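PDB 1WN0: histidine-containing phosphotransfer protein from Zea mays, which probably relays phosphoryl groups from cytokinin sensor histidine kinases to response regulators in a multistep His-to-Asp phosphorelay. Local coordinates for residues 99-104 / 114-119. Numbering follows the deposited sequence.
Sequences MQFRQL and IMALAV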
ATOM      1  N   MET A  99       0.769   1.887 -10.518  1.00 36.30           N
ATOM      2  CA  MET A  99       0.587   2.559 -11.813  1.00 36.78           C
ATOM      3  C   MET A  99       1.430   2.046 -12.978  1.00 36.14           C
ATOM      4  O   MET A  99       1.073   2.252 -14.110  1.00 31.91           O
ATOM      5  CB  MET A  99       0.729   4.128 -11.630  1.00 38.63           C
ATOM      6  CG  MET A  99      -0.616   4.826 -10.889  1.00 43.83           C
ATOM      7  SD  MET A  99       0.022   6.382 -10.239  1.00 60.01           S
ATOM      8  CE  MET A  99      -0.232   7.367 -11.954  1.00 63.67           C
ATOM      9  N   GLN A 100       2.528   1.347 -12.717  1.00 35.54           N
ATOM     10  CA  GLN A 100       3.371   0.785 -13.805  1.00 35.23           C
ATOM     11  C   GLN A 100       2.879  -0.508 -14.332  1.00 37.07           C
ATOM     12  O   GLN A 100       3.486  -1.073 -15.256  1.00 34.65           O
ATOM     13  CB  GLN A 100       4.812   0.601 -13.306  1.00 34.87           C
ATOM     14  CG  GLN A 100       5.220   1.821 -12.398  1.00 36.40           C
ATOM     15  CD  GLN A 100       4.913   3.219 -13.017  1.00 37.12           C
ATOM     16  OE1 GLN A 100       5.177   3.374 -14.172  1.00 38.52           O
ATOM     17  NE2 GLN A 100       4.430   4.264 -12.208  1.00 38.71           N
ATOM     18  N   PHE A 101       1.804  -1.045 -13.731  1.00 39.91           N
ATOM     19  CA  PHE A 101       1.222  -2.354 -14.188  1.00 40.60           C
ATOM     20  C   PHE A 101       0.448  -2.188 -15.478  1.00 42.86           C
ATOM     21  O   PHE A 101       0.134  -3.160 -16.196  1.00 42.72           O
ATOM     22  CB  PHE A 101       0.278  -2.914 -13.101  1.00 40.45           C
ATOM     23  CG  PHE A 101       0.963  -3.803 -12.075  1.00 35.84           C
ATOM     24  CD1 PHE A 101       1.548  -3.265 -10.982  1.00 36.35           C
ATOM     25  CD2 PHE A 101       1.031  -5.186 -12.237  1.00 31.07           C
ATOM     26  CE1 PHE A 101       2.117  -4.084 -10.006  1.00 34.29           C
ATOM     27  CE2 PHE A 101       1.594  -5.947 -11.340  1.00 30.91           C
ATOM     28  CZ  PHE A 101       2.140  -5.395 -10.193  1.00 33.57           C
ATOM     29  N   ARG A 102       0.081  -0.958 -15.770  1.00 43.91           N
ATOM     30  CA  ARG A 102      -0.786  -0.773 -16.921  1.00 47.30           C
ATOM     31  C   ARG A 102      -0.108  -1.136 -18.187  1.00 43.20           C
ATOM     32  O   ARG A 102      -0.630  -1.916 -18.993  1.00 45.70           O
ATOM     33  CB  ARG A 102      -1.310   0.670 -17.052  1.00 48.22           C
ATOM     34  CG  ARG A 102      -2.348   0.957 -15.867  1.00 61.16           C
ATOM     35  CD  ARG A 102      -2.558  -0.190 -14.683  1.00 64.81           C
ATOM     36  NE  ARG A 102      -2.615   0.464 -13.356  1.00 67.64           N
ATOM     37  CZ  ARG A 102      -3.657   0.411 -12.516  1.00 72.45           C
ATOM     38  NH1 ARG A 102      -4.732  -0.365 -12.798  1.00 72.77           N
ATOM     39  NH2 ARG A 102      -3.599   1.133 -11.390  1.00 71.34           N
ATOM     40  N   GLN A 103       1.062  -0.616 -18.382  1.00 38.72           N
ATOM     41  CA  GLN A 103       1.667  -0.977 -19.615  1.00 38.17           C
ATOM     42  C   GLN A 103       1.938  -2.520 -19.541  1.00 35.21           C
ATOM     43  O   GLN A 103       1.855  -3.168 -20.494  1.00 33.84           O
ATOM     44  CB  GLN A 103       2.875  -0.051 -19.936  1.00 35.75           C
ATOM     45  CG  GLN A 103       3.604  -0.410 -21.274  1.00 35.74           C
ATOM     46  CD  GLN A 103       2.704  -0.192 -22.472  1.00 31.68           C
ATOM     47  OE1 GLN A 103       1.709   0.549 -22.333  1.00 33.97           O
ATOM     48  NE2 GLN A 103       2.976  -0.903 -23.626  1.00 32.52           N
ATOM     49  N   LEU A 104       2.279  -3.043 -18.352  1.00 34.23           N
ATOM     50  CA  LEU A 104       2.652  -4.410 -18.229  1.00 34.47           C
ATOM     51  C   LEU A 104       1.528  -5.368 -18.587  1.00 34.99           C
ATOM     52  O   LEU A 104       1.748  -6.384 -19.243  1.00 26.97           O
ATOM     53  CB  LEU A 104       3.132  -4.697 -16.827  1.00 35.40           C
ATOM     54  CG  LEU A 104       4.440  -3.874 -16.439  1.00 35.16           C
ATOM     55  CD1 LEU A 104       4.615  -4.158 -15.009  1.00 37.99           C
ATOM     56  CD2 LEU A 104       5.664  -4.244 -17.105  1.00 29.00           C
ATOM     57  N   ILE A 114       5.599  -9.784 -12.525  1.00 28.94           N
ATOM     58  CA  ILE A 114       6.163 -10.504 -11.341  1.00 28.49           C
ATOM     59  C   ILE A 114       7.184  -9.604 -10.685  1.00 30.24           C
ATOM     60  O   ILE A 114       7.353  -9.591  -9.461  1.00 31.13           O
ATOM     61  CB  ILE A 114       6.702 -11.844 -11.717  1.00 30.58           C
ATOM     62  CG1 ILE A 114       5.544 -12.898 -12.104  1.00 30.73           C
ATOM     63  CG2 ILE A 114       7.560 -12.424 -10.664  1.00 31.48           C
ATOM     64  CD1 ILE A 114       6.104 -14.262 -12.518  1.00 26.80           C
ATOM     65  N   MET A 115       7.921  -8.874 -11.496  1.00 31.46           N
ATOM     66  CA  MET A 115       8.922  -7.991 -10.935  1.00 32.11           C
ATOM     67  C   MET A 115       8.183  -6.892 -10.287  1.00 31.78           C
ATOM     68  O   MET A 115       8.562  -6.512  -9.217  1.00 34.96           O
ATOM     69  CB  MET A 115       9.838  -7.446 -12.035  1.00 32.12           C
ATOM     70  CG  MET A 115      10.513  -8.465 -12.811  1.00 36.85           C
ATOM     71  SD  MET A 115      11.644  -7.968 -14.226  1.00 43.18           S
ATOM     72  CE  MET A 115      12.891  -7.368 -13.377  1.00 45.61           C
ATOM     73  N   ALA A 116       7.175  -6.255 -10.930  1.00 29.61           N
ATOM     74  CA  ALA A 116       6.567  -5.142 -10.229  1.00 29.02           C
ATOM     75  C   ALA A 116       5.849  -5.610  -9.005  1.00 29.84           C
ATOM     76  O   ALA A 116       5.859  -4.952  -7.958  1.00 28.26           O
ATOM     77  CB  ALA A 116       5.603  -4.444 -11.104  1.00 30.99           C
ATOM     78  N   LEU A 117       5.251  -6.816  -9.056  1.00 29.30           N
ATOM     79  CA  LEU A 117       4.720  -7.325  -7.803  1.00 30.34           C
ATOM     80  C   LEU A 117       5.711  -7.435  -6.698  1.00 31.55           C
ATOM     81  O   LEU A 117       5.335  -7.126  -5.528  1.00 32.24           O
ATOM     82  CB  LEU A 117       4.031  -8.644  -7.925  1.00 32.22           C
ATOM     83  CG  LEU A 117       3.243  -9.244  -6.748  1.00 33.90           C
ATOM     84  CD1 LEU A 117       2.105  -8.224  -6.383  1.00 33.22           C
ATOM     85  CD2 LEU A 117       2.656 -10.606  -7.129  1.00 32.89           C
ATOM     86  N   ALA A 118       6.942  -7.935  -6.975  1.00 31.16           N
ATOM     87  CA  ALA A 118       7.945  -7.991  -5.889  1.00 32.37           C
ATOM     88  C   ALA A 118       8.329  -6.608  -5.420  1.00 32.42           C
ATOM     89  O   ALA A 118       8.693  -6.421  -4.260  1.00 33.09           O
ATOM     90  CB  ALA A 118       9.249  -8.724  -6.375  1.00 32.14           C
ATOM     91  N   VAL A 119       8.392  -5.618  -6.345  1.00 33.01           N
ATOM     92  CA  VAL A 119       8.733  -4.286  -5.843  1.00 34.92           C
ATOM     93  C   VAL A 119       7.632  -3.852  -4.888  1.00 36.74           C
ATOM     94  O   VAL A 119       7.864  -3.266  -3.878  1.00 35.05           O
ATOM     95  CB  VAL A 119       8.767  -3.225  -6.965  1.00 35.30           C
ATOM     96  CG1 VAL A 119       8.858  -1.752  -6.356  1.00 33.80           C
ATOM     97  CG2 VAL A 119       9.934  -3.453  -7.878  1.00 37.49           C
TER
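The methyl of Ala-116 lies over one face of the Phe-101 ring, a CH-pi contact with CB 4.0 Å from the ring centroid and 29° off its normal. Followed outward, the Phe-101 side chain begins at a CB directed neither at segment 114-119 nor away from it. CG stands roughly anti to the carbonyl carbon (chi1 -89°), which carries the ring toward Ala-116 and Leu-117. The methyl is displaced from the ring centre toward CE1 and CZ, and CE1 reaches Ala-116 CB at 3.7 Å. CZ, the tip, meets the same methyl; Leu-117 N lies obliquely to the ring, 3.6 Å from CZ, and Leu-117 CB stands farther off, 4.4 Å from CZ. Leu-104, one turn along, points toward segment 114-119 and sets its CD1 4.0 Å from Ala-116 CB, so one small methyl receives both the ring and a leucine branch. These side-chain contacts are all apolar. Of the CA atoms of the two segments, those of Phe-101 and Ala-116 are nearest, 7.2 Å apart. The contact packs the short helix 101-106 against the early turns of helix 110-138 in the HPt four-helix bundle; Phe-101 also touches Val-79 of helix 72-88, and Leu-117 continues the packing to Leu-61 and Ala-62 of helix 42-64.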